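Local coordinates for taurine:2-oxoglutarate aminotransferase (Bifidobacterium kashiwanohense PV20-2, PDB 6JIX), which probably transfers the amino group of taurine to 2-oxoglutarate as a class-III aminotransferase that uses pyridoxal 5'-phosphate as cofactor, at residues 179-185 with 381-385; 174-179 with 228-234; 347-351 with 433-437; 342-346 with 424-430. All blocks are in the same frame, centred on the assembly; numbering follows the deposited sequence.

Contact 1. Residues 179-185 with 381-385; sequences MYEDGYT and TRELM
An arginine that stacks on a tyrosine and donates to two backbone carbonyls joins the short helical turn 179-182, beyond edge strand 171-174 of the large mixed sheet, to the loop after strand 370-376. The backbones stay apart, E181 and R382 being nearest at 7.6 Å between CA atoms, so side chains span the gap. R382, at phi/psi 61/24, points CB toward the turn and extends (chi1 m, then t, t, t). R382 NH1 donates to Y180 O at 2.8 Å and to Y184 O at 2.9 Å. A Schellman motif ends the turn: G183 leaves it at phi 103, which suits glycine, with G183 N bonded to Y180 O and Y184 N to M179 O (each 3.0 Å). R382 thus gives Y180 O a second donor and binds Y184 O just past the turn, a role suited to a guanidinium with its several N-H groups. Y180, chi1 t, lays its ring flat against the R382 guanidinium (centres 4.4 Å apart, planes at 8°), an off-centre cation-pi stack, while R382 CD sits 3.8 Å from the ring centroid (CH-pi). L384 CD1 packs 3.6 Å from the carboxylate carbon CD of E181, and L384 CD2 makes a looser apolar contact, 4.5 Å from Y180 CE2.

Contact 2. Residues 174-179 with 228-234; sequences FMNPNM and ILPPEGY
Two irregular segments pack through prolines and a tyrosine; the nearest CA pairs are P177-P230 (7.1 Å), N178-I228 (6.1 Å) and M179-P231 (7.2 Å), though P230 turns away. Y234, chi1 t and chi2 67°, offers a ring face to P177, whose CD lies 4.2 Å from the ring centroid (CH-pi). P177 CG also meets P231 CD at 3.7 Å; both rings are C-gamma endo and conformationally restricted, suiting close packing. F174, chi1 p, puts edge atom CE2 3.4 Å from Y234 OH. Segment 174-179 starts at the last residue of strand 171-174 in the large sheet of the PLP-dependent aminotransferase fold; 228-234, in the loop after strand 213-219, enters helix 234-245 by a type II turn (P231 to Y234) with G233, at positive phi, as N-cap. M179, chi1 off-rotamer at -92°, brings SD 3.9 Å from P231 CB; I228 (m, t) sets CG2 3.6 Å from N178 CG. One water donates to P177 O (3.1 Å) and L229 O (2.8 Å) and accepts from M179 N (3.0 Å); another meets Y234 OH (2.6 Å) and, weakly, M175 O.

Contact 3. Residues 347-351 with 433-437; sequences LKPFL and LPKLD
Helices 336-357 and 426-447 run side by side here, their short segments 347-351 and 433-437 nearly parallel at a signed crossing angle of -17° and with axes 11.6 Å apart. Both are kinked where backbone N atoms (of 349; of 434 and 435) lack bonds to the preceding turn, P349 and P434 having no N-H to give. F350 and L433 are the closest pair, 7.9 Å between CA atoms. The aromatic interaction leads: F350, chi1 t and chi2 81°, reaches across so that L433 CB lies over its ring face, 3.6 Å from the centroid (CH-pi). F350 CZ also comes within 3.3 Å of L433 O, and the ring edge faces L436 CD2 and D437 CB. Aliphatic contacts continue the packing beside the ring. L433 (m, t) puts CD1 3.6 Å from F350 CD2 and CD2 4.2 Å from L347 CD1; L436 (t, p) places CD2 3.9 Å from F350 CE2 and 4.0 Å from L351 CD2. L347, L351 and L436 all touch I418, so the helix pair packs on the three-stranded antiparallel sheet. Polar bonding lies elsewhere: D437 uses its carboxylate on H358 and K357. With no hydrogen bond between the segments, cohesion rests on shape fit and burial of apolar surface.

Contact 4. Residues 342-346 with 424-430; sequences EMEGI and ITAEQLE
A capped helix N-terminus meets the flank of a neighbouring helix where 426-447 begins beside 336-357. T425 is the N-cap: its OG1 (chi1 p) accepts from Q428 N at 3.2 Å, while T425 N donates to Q428 OE1 at 3.0 Å, completing a capping box that gives the first-turn amide of Q428 an acceptor in place of the missing preceding turn. From there helix segment 426-430 runs nearly parallel to 342-346, at a signed crossing angle of -22° with axes 10.4 Å apart, M343 and A426 being nearest at 6.6 Å between CA atoms. The small alanine permits this approach. In this helix pair of the C-terminal region, M343 (m, m) folds its flexible thioether over the start of the helix, SD lying 3.5 Å from A426 N, 3.7 Å from I424 O and 3.9 Å from L429 CD1. I346 (m, t) presses CD1 3.3 Å from A426 CB and sets CB 4.0 Å from L429 CD1, branched surfaces suiting an apolar seam. Nearer solvent, E430 OE2 lies 4.0 Å from I346 CD1. H339, one turn before M343, is hydrogen-bonded to I424 O.

How the contacts relate
From the N terminus, 174-179 leads directly into 179-185, and the two share M179. Contact 2 closes first, at 228-234, holding together two connections on the large sheet; it finishes before contacts 3 and 4 open. Contact 1 closes much later, at 381-385, so its long loop crosses that of contact 2 and ties the edge of the large sheet to the C-terminal region. Helix 336-357 meanwhile opens contact 4 and then contact 3; the start of helix 426-447, with the two residues before it, closes contact 4, and the next turns close contact 3, so their loops cross each other and that of contact 1. Contacts 3 and 4 touch, centres 10 Å apart, as successive sections of one parallel helix pair.

Contact 1. Residues 179-185 with 381-385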
# COMPACT_ATOMS: atom_id res chain seq x y z
N MET A 179 15.17 -19.33 20.62
CA MET A 179 16.02 -20.03 21.58
C MET A 179 15.24 -20.56 22.77
O MET A 179 15.32 -21.75 23.08
CB MET A 179 17.15 -19.11 22.03
CG MET A 179 18.35 -19.29 21.16
SD MET A 179 19.72 -18.31 21.72
CE MET A 179 20.86 -19.62 22.17
N TYR A 180 14.47 -19.71 23.46
CA TYR A 180 13.75 -20.19 24.63
C TYR A 180 12.77 -21.30 24.27
O TYR A 180 12.78 -22.37 24.88
CB TYR A 180 13.04 -19.04 25.33
CG TYR A 180 12.30 -19.52 26.56
CD1 TYR A 180 12.92 -19.54 27.82
CD2 TYR A 180 10.99 -19.99 26.47
CE1 TYR A 180 12.25 -20.00 28.94
CE2 TYR A 180 10.30 -20.45 27.60
CZ TYR A 180 10.94 -20.46 28.82
OH TYR A 180 10.24 -20.93 29.92
N GLU A 181 11.91 -21.07 23.27
CA GLU A 181 10.87 -22.05 22.95
C GLU A 181 11.44 -23.37 22.42
O GLU A 181 10.72 -24.38 22.39
CB GLU A 181 9.88 -21.45 21.95
CG GLU A 181 8.99 -20.35 22.54
CD GLU A 181 7.83 -19.98 21.64
OE1 GLU A 181 7.51 -20.79 20.74
OE2 GLU A 181 7.24 -18.89 21.84
N ASP A 182 12.68 -23.38 21.96
CA ASP A 182 13.31 -24.59 21.46
C ASP A 182 14.10 -25.32 22.54
O ASP A 182 14.62 -26.41 22.27
CB ASP A 182 14.23 -24.26 20.27
CG ASP A 182 13.47 -23.71 19.06
OD1 ASP A 182 12.30 -24.09 18.82
OD2 ASP A 182 14.07 -22.89 18.33
N GLY A 183 14.20 -24.78 23.75
CA GLY A 183 14.86 -25.47 24.83
C GLY A 183 16.25 -25.01 25.20
O GLY A 183 16.90 -25.66 26.02
N TYR A 184 16.75 -23.92 24.61
CA TYR A 184 18.10 -23.43 24.89
C TYR A 184 18.05 -22.15 25.74
O TYR A 184 16.98 -21.70 26.16
CB TYR A 184 18.87 -23.21 23.59
CG TYR A 184 18.79 -24.36 22.62
CD1 TYR A 184 19.62 -25.47 22.74
CD2 TYR A 184 17.89 -24.33 21.57
CE1 TYR A 184 19.54 -26.53 21.84
CE2 TYR A 184 17.81 -25.36 20.68
CZ TYR A 184 18.63 -26.46 20.81
OH TYR A 184 18.53 -27.47 19.89
N THR A 185 19.23 -21.57 25.96
CA THR A 185 19.40 -20.46 26.90
C THR A 185 20.33 -19.41 26.30
O THR A 185 21.52 -19.69 26.09
CB THR A 185 19.95 -20.97 28.24
OG1 THR A 185 19.12 -22.04 28.71
CG2 THR A 185 19.96 -19.85 29.27
N THR A 381 8.46 -26.85 33.16
CA THR A 381 8.30 -27.63 31.95
C THR A 381 8.44 -26.79 30.68
O THR A 381 8.41 -27.35 29.58
CB THR A 381 6.94 -28.35 31.95
OG1 THR A 381 5.88 -27.43 31.66
CG2 THR A 381 6.67 -28.96 33.31
N ARG A 382 8.56 -25.47 30.82
CA ARG A 382 8.54 -24.50 29.71
C ARG A 382 7.22 -24.55 28.94
O ARG A 382 7.17 -24.12 27.79
CB ARG A 382 9.72 -24.69 28.75
CG ARG A 382 11.02 -24.14 29.28
CD ARG A 382 12.05 -23.75 28.23
NE ARG A 382 13.35 -23.63 28.89
CZ ARG A 382 14.48 -23.22 28.33
NH1 ARG A 382 14.53 -22.89 27.04
NH2 ARG A 382 15.59 -23.15 29.07
N GLU A 383 6.15 -25.02 29.57
CA GLU A 383 4.85 -25.04 28.91
C GLU A 383 4.36 -23.62 28.65
O GLU A 383 4.20 -22.83 29.59
CB GLU A 383 3.84 -25.81 29.75
CG GLU A 383 2.48 -25.82 29.12
CD GLU A 383 1.43 -26.35 30.06
OE1 GLU A 383 0.23 -26.30 29.69
OE2 GLU A 383 1.82 -26.82 31.16
N LEU A 384 4.15 -23.29 27.38
CA LEU A 384 3.76 -21.93 27.01
C LEU A 384 2.34 -21.63 27.46
O LEU A 384 1.50 -22.53 27.56
CB LEU A 384 3.90 -21.72 25.51
CG LEU A 384 5.27 -22.08 24.95
CD1 LEU A 384 5.37 -21.75 23.49
CD2 LEU A 384 6.32 -21.34 25.74
N MET A 385 2.08 -20.36 27.77
CA MET A 385 0.74 -19.95 28.15
C MET A 385 -0.20 -19.96 26.96
O MET A 385 -1.43 -20.07 27.12
CB MET A 385 0.78 -18.57 28.79
CG MET A 385 -0.58 -18.02 29.14
SD MET A 385 -1.24 -18.76 30.65
CE MET A 385 -0.24 -17.99 31.93

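Contact 2. Residues 174-179 with 228-234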
# COMPACT_ATOMS: atom_id res chain seq x y z
N PHE A 174 11.95 -21.67 5.80
CA PHE A 174 12.85 -22.38 6.69
C PHE A 174 12.59 -21.98 8.13
O PHE A 174 12.19 -20.85 8.42
CB PHE A 174 14.34 -22.15 6.35
CG PHE A 174 14.83 -20.74 6.52
CD1 PHE A 174 14.39 -19.72 5.67
CD2 PHE A 174 15.77 -20.43 7.49
CE1 PHE A 174 14.87 -18.42 5.81
CE2 PHE A 174 16.24 -19.14 7.66
CZ PHE A 174 15.80 -18.13 6.81
N MET A 175 12.80 -22.93 9.03
CA MET A 175 12.58 -22.68 10.45
C MET A 175 13.76 -21.92 11.05
O MET A 175 14.91 -22.32 10.88
CB MET A 175 12.37 -24.00 11.19
CG MET A 175 12.07 -23.83 12.66
SD MET A 175 10.54 -22.93 12.99
CE MET A 175 9.50 -23.67 11.73
N ASN A 176 13.47 -20.77 11.69
CA ASN A 176 14.48 -20.02 12.42
C ASN A 176 14.37 -20.32 13.91
O ASN A 176 13.29 -20.68 14.40
CB ASN A 176 14.36 -18.51 12.19
CG ASN A 176 12.91 -18.01 12.19
OD1 ASN A 176 11.96 -18.78 12.00
ND2 ASN A 176 12.74 -16.70 12.38
N PRO A 177 15.47 -20.17 14.66
CA PRO A 177 15.46 -20.55 16.08
C PRO A 177 14.76 -19.51 16.94
O PRO A 177 14.97 -18.30 16.78
CB PRO A 177 16.95 -20.63 16.43
CG PRO A 177 17.57 -19.62 15.52
CD PRO A 177 16.79 -19.69 14.22
N ASN A 178 13.92 -20.00 17.84
CA ASN A 178 13.40 -19.22 18.96
C ASN A 178 14.03 -19.86 20.19
O ASN A 178 13.48 -20.82 20.74
CB ASN A 178 11.88 -19.23 19.04
CG ASN A 178 11.32 -18.40 20.23
OD1 ASN A 178 12.04 -18.06 21.17
ND2 ASN A 178 10.03 -18.08 20.17
N MET A 179 15.17 -19.33 20.62
CA MET A 179 16.02 -20.03 21.58
C MET A 179 15.24 -20.56 22.77
O MET A 179 15.32 -21.75 23.08
CB MET A 179 17.15 -19.11 22.03
CG MET A 179 18.35 -19.29 21.16
SD MET A 179 19.72 -18.31 21.72
CE MET A 179 20.86 -19.62 22.17
N ILE A 228 12.16 -11.87 18.77
CA ILE A 228 12.93 -13.11 18.92
C ILE A 228 14.37 -12.78 18.52
O ILE A 228 14.78 -12.96 17.38
CB ILE A 228 12.34 -14.26 18.11
CG1 ILE A 228 10.82 -14.28 18.28
CG2 ILE A 228 12.92 -15.59 18.58
CD1 ILE A 228 10.07 -14.98 17.16
N LEU A 229 15.13 -12.28 19.49
CA LEU A 229 16.54 -12.01 19.29
C LEU A 229 17.25 -13.26 18.77
O LEU A 229 17.07 -14.34 19.36
CB LEU A 229 17.19 -11.54 20.59
CG LEU A 229 16.50 -10.33 21.22
CD1 LEU A 229 17.04 -10.06 22.61
CD2 LEU A 229 16.64 -9.08 20.31
N PRO A 230 18.01 -13.17 17.69
CA PRO A 230 18.69 -14.34 17.14
C PRO A 230 19.88 -14.74 17.99
O PRO A 230 20.47 -13.89 18.67
CB PRO A 230 19.16 -13.86 15.76
CG PRO A 230 19.34 -12.38 15.95
CD PRO A 230 18.21 -11.97 16.86
N PRO A 231 20.27 -16.02 17.96
CA PRO A 231 21.52 -16.42 18.61
C PRO A 231 22.71 -15.70 17.98
O PRO A 231 22.69 -15.35 16.80
CB PRO A 231 21.59 -17.93 18.37
CG PRO A 231 20.66 -18.18 17.19
CD PRO A 231 19.57 -17.19 17.39
N GLU A 232 23.73 -15.46 18.80
CA GLU A 232 24.94 -14.79 18.36
C GLU A 232 25.47 -15.45 17.10
O GLU A 232 25.49 -16.67 17.01
CB GLU A 232 26.00 -14.89 19.46
CG GLU A 232 27.22 -14.02 19.23
CD GLU A 232 26.87 -12.54 19.26
OE1 GLU A 232 27.66 -11.74 18.69
OE2 GLU A 232 25.82 -12.17 19.85
N GLY A 233 25.85 -14.64 16.12
CA GLY A 233 26.49 -15.14 14.91
C GLY A 233 25.57 -15.65 13.81
O GLY A 233 26.06 -15.90 12.70
N TYR A 234 24.28 -15.84 14.09
CA TYR A 234 23.34 -16.38 13.10
C TYR A 234 23.15 -15.45 11.90
O TYR A 234 23.28 -15.88 10.75
CB TYR A 234 22.00 -16.65 13.77
CG TYR A 234 20.94 -17.28 12.90
CD1 TYR A 234 21.08 -18.58 12.41
CD2 TYR A 234 19.78 -16.58 12.59
CE1 TYR A 234 20.08 -19.16 11.62
CE2 TYR A 234 18.78 -17.16 11.82
CZ TYR A 234 18.93 -18.44 11.34
OH TYR A 234 17.93 -18.98 10.57
O HOH W 1 17.99 -21.46 9.90
O HOH W 2 16.49 -17.07 19.22

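Contact 3. Residues 347-351 with 433-437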
# COMPACT_ATOMS: atom_id res chain seq x y z
N LEU A 347 14.77 -0.49 30.87
CA LEU A 347 13.74 -1.47 30.53
C LEU A 347 14.29 -2.89 30.64
O LEU A 347 13.65 -3.76 31.25
CB LEU A 347 13.20 -1.17 29.13
CG LEU A 347 12.21 -2.16 28.51
CD1 LEU A 347 10.87 -2.08 29.18
CD2 LEU A 347 12.08 -1.90 27.03
N LYS A 348 15.48 -3.15 30.08
CA LYS A 348 16.04 -4.50 30.11
C LYS A 348 16.15 -5.06 31.53
O LYS A 348 15.61 -6.14 31.79
CB LYS A 348 17.39 -4.50 29.39
CG LYS A 348 17.97 -5.87 29.16
CD LYS A 348 19.06 -5.82 28.11
CE LYS A 348 19.60 -7.21 27.82
NZ LYS A 348 20.73 -7.60 28.70
N PRO A 349 16.84 -4.39 32.47
CA PRO A 349 16.88 -4.92 33.85
C PRO A 349 15.51 -5.09 34.48
O PRO A 349 15.30 -6.04 35.24
CB PRO A 349 17.71 -3.88 34.59
CG PRO A 349 18.48 -3.16 33.50
CD PRO A 349 17.56 -3.11 32.36
N PHE A 350 14.56 -4.21 34.19
CA PHE A 350 13.24 -4.39 34.78
C PHE A 350 12.59 -5.68 34.28
O PHE A 350 12.01 -6.43 35.07
CB PHE A 350 12.33 -3.20 34.48
CG PHE A 350 10.91 -3.41 34.93
CD1 PHE A 350 10.56 -3.22 36.26
CD2 PHE A 350 9.93 -3.84 34.03
CE1 PHE A 350 9.25 -3.44 36.68
CE2 PHE A 350 8.62 -4.06 34.45
CZ PHE A 350 8.28 -3.87 35.77
N LEU A 351 12.67 -5.94 32.97
CA LEU A 351 12.06 -7.15 32.43
C LEU A 351 12.81 -8.40 32.90
O LEU A 351 12.19 -9.42 33.21
CB LEU A 351 12.02 -7.09 30.90
CG LEU A 351 11.21 -5.99 30.21
CD1 LEU A 351 11.68 -5.86 28.77
CD2 LEU A 351 9.71 -6.25 30.29
N LEU A 433 5.94 0.89 34.13
CA LEU A 433 6.37 -0.49 34.34
C LEU A 433 5.72 -1.14 35.56
O LEU A 433 5.35 -2.32 35.47
CB LEU A 433 7.90 -0.55 34.43
CG LEU A 433 8.52 -0.27 33.06
CD1 LEU A 433 10.02 -0.40 33.08
CD2 LEU A 433 7.89 -1.18 31.99
N PRO A 434 5.54 -0.45 36.69
CA PRO A 434 4.78 -1.06 37.80
C PRO A 434 3.42 -1.62 37.38
O PRO A 434 2.95 -2.57 38.01
CB PRO A 434 4.67 0.09 38.80
CG PRO A 434 5.93 0.90 38.55
CD PRO A 434 6.13 0.86 37.07
N LYS A 435 2.77 -1.05 36.36
CA LYS A 435 1.50 -1.62 35.91
C LYS A 435 1.69 -3.01 35.29
O LYS A 435 0.81 -3.88 35.41
CB LYS A 435 0.82 -0.65 34.93
N LEU A 436 2.83 -3.23 34.62
CA LEU A 436 3.12 -4.55 34.07
C LEU A 436 3.40 -5.55 35.18
O LEU A 436 2.94 -6.70 35.13
CB LEU A 436 4.32 -4.45 33.13
CG LEU A 436 4.88 -5.72 32.49
CD1 LEU A 436 3.85 -6.43 31.59
CD2 LEU A 436 6.13 -5.37 31.72
N ASP A 437 4.15 -5.12 36.21
CA ASP A 437 4.40 -5.98 37.36
C ASP A 437 3.11 -6.36 38.07
O ASP A 437 2.91 -7.52 38.43
CB ASP A 437 5.37 -5.28 38.31
CG ASP A 437 5.63 -6.08 39.57
OD1 ASP A 437 4.94 -5.84 40.59
OD2 ASP A 437 6.53 -6.95 39.55

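Contact 4. Residues 342-346 with 424-430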
# COMPACT_ATOMS: atom_id res chain seq x y z
N GLU A 342 20.15 4.37 26.39
CA GLU A 342 20.08 4.67 27.82
C GLU A 342 18.73 4.24 28.41
O GLU A 342 18.67 3.81 29.57
CB GLU A 342 20.38 6.15 28.05
CG GLU A 342 19.73 6.74 29.27
CD GLU A 342 19.91 8.25 29.32
OE1 GLU A 342 20.65 8.77 28.45
OE2 GLU A 342 19.31 8.91 30.21
N MET A 343 17.63 4.38 27.66
CA MET A 343 16.38 3.82 28.17
C MET A 343 16.42 2.29 28.17
O MET A 343 15.72 1.66 28.97
CB MET A 343 15.18 4.32 27.37
CG MET A 343 14.95 5.80 27.45
SD MET A 343 14.66 6.47 29.10
CE MET A 343 16.34 6.95 29.57
N GLU A 344 17.21 1.68 27.28
CA GLU A 344 17.37 0.24 27.34
C GLU A 344 17.88 -0.17 28.72
O GLU A 344 17.46 -1.20 29.27
CB GLU A 344 18.34 -0.26 26.26
CG GLU A 344 18.62 -1.76 26.36
CD GLU A 344 19.72 -2.23 25.43
OE1 GLU A 344 19.45 -2.42 24.23
OE2 GLU A 344 20.86 -2.41 25.89
N GLY A 345 18.77 0.65 29.29
CA GLY A 345 19.34 0.43 30.60
C GLY A 345 18.34 0.46 31.73
O GLY A 345 18.68 0.08 32.86
N ILE A 346 17.13 0.95 31.48
CA ILE A 346 16.04 0.88 32.43
C ILE A 346 15.14 -0.31 32.14
O ILE A 346 14.81 -1.08 33.04
CB ILE A 346 15.22 2.19 32.42
CG1 ILE A 346 16.11 3.40 32.67
CG2 ILE A 346 14.07 2.12 33.39
CD1 ILE A 346 15.31 4.63 32.98
N ILE A 424 10.08 8.27 25.17
CA ILE A 424 9.73 8.06 26.57
C ILE A 424 10.93 8.40 27.47
O ILE A 424 12.09 8.16 27.12
CB ILE A 424 9.24 6.62 26.80
CG1 ILE A 424 8.29 6.57 28.01
CG2 ILE A 424 10.42 5.67 26.95
CD1 ILE A 424 7.68 5.22 28.24
N THR A 425 10.64 8.95 28.64
CA THR A 425 11.68 9.37 29.57
C THR A 425 11.80 8.34 30.67
O THR A 425 10.91 7.51 30.87
CB THR A 425 11.35 10.74 30.16
OG1 THR A 425 10.17 10.63 30.96
CG2 THR A 425 11.14 11.75 29.04
N ALA A 426 12.93 8.39 31.39
CA ALA A 426 13.10 7.52 32.55
C ALA A 426 11.92 7.63 33.51
O ALA A 426 11.37 6.62 33.95
CB ALA A 426 14.42 7.84 33.26
N GLU A 427 11.49 8.87 33.82
CA GLU A 427 10.40 9.01 34.78
C GLU A 427 9.14 8.33 34.27
O GLU A 427 8.43 7.64 35.02
CB GLU A 427 10.12 10.49 35.07
CG GLU A 427 9.24 10.69 36.33
CD GLU A 427 8.07 11.69 36.14
OE1 GLU A 427 6.99 11.38 36.70
OE2 GLU A 427 8.20 12.78 35.50
N GLN A 428 8.86 8.46 32.99
CA GLN A 428 7.67 7.83 32.45
C GLN A 428 7.76 6.31 32.56
O GLN A 428 6.81 5.64 32.98
CB GLN A 428 7.48 8.28 31.00
CG GLN A 428 6.79 9.62 30.88
CD GLN A 428 6.87 10.18 29.47
OE1 GLN A 428 7.93 10.16 28.84
NE2 GLN A 428 5.74 10.68 28.96
N LEU A 429 8.90 5.74 32.16
CA LEU A 429 9.11 4.31 32.36
C LEU A 429 8.83 3.94 33.82
O LEU A 429 8.09 2.99 34.11
CB LEU A 429 10.53 3.92 31.96
CG LEU A 429 10.78 3.87 30.44
CD1 LEU A 429 12.25 3.61 30.14
CD2 LEU A 429 9.90 2.82 29.80
N GLU A 430 9.41 4.70 34.75
CA GLU A 430 9.24 4.40 36.17
C GLU A 430 7.79 4.50 36.63
O GLU A 430 7.47 4.02 37.72
CB GLU A 430 10.13 5.32 37.02
CG GLU A 430 11.49 4.68 37.34
CD GLU A 430 12.66 5.61 37.05
OE1 GLU A 430 12.52 6.83 37.31
OE2 GLU A 430 13.70 5.10 36.56